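Local atomic coordinates of autoinducer 2 sensor kinase/phosphatase luxQ (Vibrio cholerae, PDB entry 3C38), a protein that senses the quorum-sensing signal AI-2 by binding its complex with LuxP, switching between kinase and phosphatase activity in the phosphorelay through LuxU to LuxO. Residues His43-Ala48 against Arg139-Ile144; Ala166-Ile171 against Val190-Gly195. All coordinates share one frame; numbering follows the deposited sequence.

Contact 1 (His43-Ala48 against Arg139-Ile144); sequences HQDSTA and RRSSLI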
# COMPACT_ATOMS: atom_id res chain seq x y z
N HIS A 43 5.75 10.47 6.08
CA HIS A 43 7.16 10.11 6.03
C HIS A 43 7.73 10.32 4.63
O HIS A 43 8.85 10.81 4.47
CB HIS A 43 7.37 8.67 6.48
CG HIS A 43 7.07 8.46 7.93
ND1 HIS A 43 7.55 9.29 8.92
CD2 HIS A 43 6.31 7.52 8.56
CE1 HIS A 43 7.11 8.88 10.09
NE2 HIS A 43 6.36 7.81 9.90
N GLN A 44 6.95 9.97 3.61
CA GLN A 44 7.39 10.14 2.23
C GLN A 44 7.71 11.61 1.93
O GLN A 44 8.82 11.93 1.51
CB GLN A 44 6.31 9.64 1.26
CG GLN A 44 6.49 10.12 -0.18
CD GLN A 44 5.50 9.50 -1.17
OE1 GLN A 44 4.30 9.39 -0.90
NE2 GLN A 44 6.02 9.12 -2.33
N ASP A 45 6.73 12.48 2.15
CA ASP A 45 6.89 13.91 1.88
C ASP A 45 7.98 14.59 2.71
O ASP A 45 8.58 15.58 2.28
CB ASP A 45 5.56 14.64 2.10
CG ASP A 45 4.56 14.32 1.02
OD1 ASP A 45 4.99 13.87 -0.06
OD2 ASP A 45 3.35 14.54 1.22
N SER A 46 8.23 14.04 3.89
CA SER A 46 9.25 14.57 4.78
C SER A 46 10.62 14.14 4.28
O SER A 46 11.58 14.91 4.31
CB SER A 46 9.01 14.05 6.19
OG SER A 46 9.87 14.71 7.10
N THR A 47 10.72 12.90 3.83
CA THR A 47 11.98 12.38 3.33
C THR A 47 12.30 12.97 1.96
O THR A 47 13.46 13.05 1.56
CB THR A 47 11.93 10.86 3.21
OG1 THR A 47 11.71 10.30 4.51
CG2 THR A 47 13.23 10.31 2.64
N ALA A 48 11.26 13.40 1.25
CA ALA A 48 11.42 13.99 -0.07
C ALA A 48 12.16 15.31 0.02
O ALA A 48 12.68 15.82 -0.98
CB ALA A 48 10.05 14.20 -0.72
N ARG A 139 2.33 6.21 -4.48
CA ARG A 139 2.30 7.66 -4.35
C ARG A 139 3.65 8.23 -4.73
O ARG A 139 4.70 7.66 -4.43
CB ARG A 139 1.92 8.04 -2.92
CG ARG A 139 1.65 9.52 -2.72
CD ARG A 139 1.03 9.76 -1.36
NE ARG A 139 0.79 11.18 -1.11
CZ ARG A 139 1.74 12.05 -0.79
NH1 ARG A 139 2.99 11.64 -0.66
NH2 ARG A 139 1.42 13.32 -0.59
N ARG A 140 3.61 9.37 -5.43
CA ARG A 140 4.83 10.04 -5.90
C ARG A 140 5.09 11.36 -5.15
O ARG A 140 4.16 12.12 -4.86
CB ARG A 140 4.69 10.34 -7.40
CG ARG A 140 5.96 10.77 -8.08
CD ARG A 140 5.71 11.22 -9.52
NE ARG A 140 4.90 12.42 -9.56
CZ ARG A 140 4.89 13.29 -10.57
NH1 ARG A 140 5.65 13.08 -11.64
NH2 ARG A 140 4.12 14.37 -10.51
N SER A 141 6.35 11.63 -4.84
CA SER A 141 6.69 12.88 -4.17
C SER A 141 7.90 13.52 -4.85
O SER A 141 8.97 12.92 -4.94
CB SER A 141 6.99 12.63 -2.69
OG SER A 141 7.09 13.85 -1.98
N SER A 142 7.73 14.75 -5.31
CA SER A 142 8.79 15.48 -6.00
C SER A 142 10.06 15.60 -5.18
O SER A 142 10.01 15.83 -3.97
CB SER A 142 8.29 16.88 -6.37
OG SER A 142 6.99 16.82 -6.94
N LEU A 143 11.21 15.44 -5.83
CA LEU A 143 12.50 15.57 -5.17
C LEU A 143 13.14 16.84 -5.72
O LEU A 143 13.72 16.83 -6.80
CB LEU A 143 13.40 14.36 -5.48
CG LEU A 143 12.95 13.03 -4.90
CD1 LEU A 143 13.83 11.91 -5.43
CD2 LEU A 143 13.02 13.08 -3.38
N ILE A 144 13.02 17.92 -4.96
CA ILE A 144 13.56 19.21 -5.37
C ILE A 144 14.90 19.47 -4.69
O ILE A 144 15.25 18.81 -3.72
CB ILE A 144 12.55 20.31 -5.07
CG1 ILE A 144 11.28 20.04 -5.89
CG2 ILE A 144 13.12 21.68 -5.42
CD1 ILE A 144 10.06 20.82 -5.46
O HOH W 1 11.93 18.05 -2.36

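Contact 2 (Ala166-Ile171 against Val190-Gly195); sequences ALLENI and VSTLKG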
# COMPACT_ATOMS: atom_id res chain seq x y z
N ALA A 166 0.11 -7.90 7.70
CA ALA A 166 0.30 -6.84 8.69
C ALA A 166 -0.70 -5.71 8.52
O ALA A 166 -1.25 -5.21 9.50
CB ALA A 166 1.74 -6.31 8.62
N LEU A 167 -0.93 -5.29 7.28
CA LEU A 167 -1.87 -4.21 7.03
C LEU A 167 -3.29 -4.56 7.48
O LEU A 167 -3.94 -3.79 8.19
CB LEU A 167 -1.89 -3.87 5.54
CG LEU A 167 -3.03 -2.90 5.18
CD1 LEU A 167 -2.74 -1.56 5.85
CD2 LEU A 167 -3.16 -2.73 3.69
N LEU A 168 -3.76 -5.72 7.05
CA LEU A 168 -5.12 -6.17 7.36
C LEU A 168 -5.33 -6.45 8.85
O LEU A 168 -6.39 -6.14 9.39
CB LEU A 168 -5.43 -7.44 6.58
CG LEU A 168 -6.77 -7.52 5.86
CD1 LEU A 168 -7.26 -8.98 5.84
CD2 LEU A 168 -7.78 -6.61 6.54
N GLU A 169 -4.35 -7.09 9.47
CA GLU A 169 -4.42 -7.43 10.89
C GLU A 169 -4.47 -6.16 11.72
O GLU A 169 -5.17 -6.07 12.73
CB GLU A 169 -3.21 -8.29 11.27
CG GLU A 169 -2.98 -8.41 12.78
CD GLU A 169 -4.12 -9.13 13.48
OE1 GLU A 169 -4.17 -9.05 14.73
OE2 GLU A 169 -4.96 -9.76 12.79
N ASN A 170 -3.70 -5.16 11.30
CA ASN A 170 -3.66 -3.88 11.98
C ASN A 170 -5.05 -3.22 11.94
O ASN A 170 -5.47 -2.55 12.89
CB ASN A 170 -2.62 -3.00 11.31
CG ASN A 170 -2.72 -1.56 11.74
OD1 ASN A 170 -2.27 -1.19 12.83
ND2 ASN A 170 -3.33 -0.74 10.88
N ILE A 171 -5.78 -3.43 10.84
CA ILE A 171 -7.13 -2.87 10.72
C ILE A 171 -8.11 -3.71 11.55
O ILE A 171 -9.03 -3.18 12.17
CB ILE A 171 -7.59 -2.85 9.25
CG1 ILE A 171 -6.74 -1.87 8.45
CG2 ILE A 171 -9.07 -2.44 9.17
CD1 ILE A 171 -7.13 -1.81 6.99
N VAL A 190 -5.85 -10.79 0.87
CA VAL A 190 -5.28 -11.23 2.14
C VAL A 190 -6.42 -11.43 3.12
O VAL A 190 -7.47 -10.80 2.99
CB VAL A 190 -4.23 -10.21 2.70
CG1 VAL A 190 -4.89 -8.90 3.04
CG2 VAL A 190 -3.54 -10.81 3.92
N SER A 191 -6.21 -12.33 4.09
CA SER A 191 -7.22 -12.67 5.08
C SER A 191 -6.60 -12.87 6.46
O SER A 191 -5.43 -13.25 6.56
CB SER A 191 -7.92 -13.96 4.65
OG SER A 191 -8.63 -14.57 5.72
N THR A 192 -7.39 -12.63 7.50
CA THR A 192 -6.91 -12.82 8.86
C THR A 192 -7.40 -14.15 9.45
O THR A 192 -7.05 -14.49 10.58
CB THR A 192 -7.40 -11.70 9.80
OG1 THR A 192 -8.83 -11.71 9.83
CG2 THR A 192 -6.90 -10.35 9.36
N LEU A 193 -8.23 -14.88 8.70
CA LEU A 193 -8.76 -16.17 9.18
C LEU A 193 -7.65 -17.17 9.54
O LEU A 193 -6.69 -17.35 8.77
CB LEU A 193 -9.70 -16.80 8.15
CG LEU A 193 -11.14 -16.26 8.16
CD1 LEU A 193 -11.14 -14.79 7.75
CD2 LEU A 193 -12.03 -17.06 7.20
N LYS A 194 -7.78 -17.79 10.71
CA LYS A 194 -6.79 -18.78 11.17
C LYS A 194 -7.01 -20.11 10.46
O LYS A 194 -6.07 -20.82 10.15
CB LYS A 194 -6.91 -19.02 12.68
CG LYS A 194 -7.20 -17.79 13.51
CD LYS A 194 -6.10 -16.76 13.47
CE LYS A 194 -6.51 -15.49 14.23
NZ LYS A 194 -7.72 -14.81 13.65
N GLY A 195 -8.27 -20.43 10.20
CA GLY A 195 -8.58 -21.68 9.52
C GLY A 195 -9.37 -22.61 10.40
O GLY A 195 -9.93 -23.60 9.94

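Contact 1 (His43-Ala48 against Arg139-Ile144)
Asp-45 lies beside Ser-141, and Ala-48 beside Leu-143, where helix 22-47, towards its C-terminal part, runs nearly parallel to strand 134-143: the short axes approach to 8.3 Å at 16°. Arg-139 dominates the polar part of the contact. Its chain is extended from CG to NE, and the guanidinium, turned at chi4, lies against the helix, where NH1 serves two acceptors: Gln-44 OE1 at 2.6 Å, approached from above the amide plane, and Asp-45 OD1 at 3.1 Å. NH2 takes the syn lone pair of Asp-45 OD2 at 2.9 Å. The salt bridge is thus end-on, with one nitrogen to each oxygen, although the carboxylate and guanidinium planes are turned 57° apart. Gln-44 suits its buried place because an amide both accepts and donates: NE2 returns a bond to the backbone O of Arg-139, 2.9 Å away and nearly straight at 165°. In this five-stranded antiparallel sheet, whose 2-1-5-4-3 order is that of PAS-like Cache domains, strand 153-160 pairs with Arg-139 and Ser-141, and its Val-157 touches Gln-44. Ser-141 is small enough to lie under the helix and still offer a proton. Its OG, anti to the backbone N, donates to the anti side of Asp-45 OD1 at 2.8 Å, giving that oxygen a second donor; the guanidinium and hydroxyl together probably favour the ionised carboxylate. Further along, Ala-48 turns its methyl to the strand: CB lies 3.2 Å from Ser-141 OG and 4.1 Å from Leu-143 CD2. Leu-143 also reaches Leu-53, Ile-54 and Leu-57 of helix 51-58. A water bridges the two backbones, donating to Ala-48 O and accepting from Ile-144 N.

Contact 2 (Ala166-Ile171 against Val190-Gly195)
Leu-168 reaches from helix 165-174 to the end of strand 187-191, laying CD1 3.4 Å from the backbone O of Val-190 and its CG 3.7 Å from Val-190 CG1. The two side chains slide past each other in opposite directions, and CB, CG and CD1 of the leucine all lie near Val-190 CG1. CD1 also lies 3.8 Å from Thr-192 CG2. Both torsions of Leu-168 (chi1 -133°, chi2 -148°) lie away from staggered values, a shape that may reflect strain or the limits of the model.

Thr-192 suits this border because its two branches do different work. CG2 faces the helix, whereas OG1, placed between the backbone N and carbonyl carbon (chi1 61°), is hydrogen-bonded to the N of Leu-180 and to Asn-179 OD1. The methyl also faces Glu-169 OE2 at 4.0 Å. Glu-169 crosses Thr-192 at about a right angle, and its OE1 forms a salt bridge with Arg-172 one turn along the helix.

The chain leaving the strand is shaped by local bonds: Ser-191 OG accepts from the N of Leu-193 at 3.0 Å in an ST turn, and Lys-194 NZ bonds back to Thr-192 O. That amine stays 5.8 Å from Glu-169 OE2, too far for a salt bridge, though a weak attraction is likely. Strand 187-191 is an edge of the four-stranded antiparallel sheet, paired with strand 179-184, whose Leu-180 touches both Leu-168 and Ile-171. Helix 165-174 thereby packs against these two strands, while its Leu-167 and Ile-171 touch Arg-36 and Ile-29 of the long helix 22-47.

Overall arrangement
Both contacts are largely buried, yet they lie on opposite sides of the chain's centre, about 29 Å apart between centres and about 13 Å between nearest atoms. Each sets a helix against a different antiparallel sheet, consistent with two PAS-like lobes in this periplasmic sensor domain. Helix 22-47 links them: its C-terminal part forms one half of contact 1, and its earlier turns touch the helix of contact 2. The chemistry differs sharply. Contact 1 joins helix and strand through charge, amide and hydroxyl groups, with apolar contact chiefly at the Ala-48 and Leu-143 end; contact 2 is mainly aliphatic packing, while the polar ends of Thr-192 and Glu-169 find partners outside it, at Leu-180, Asn-179 and Arg-172.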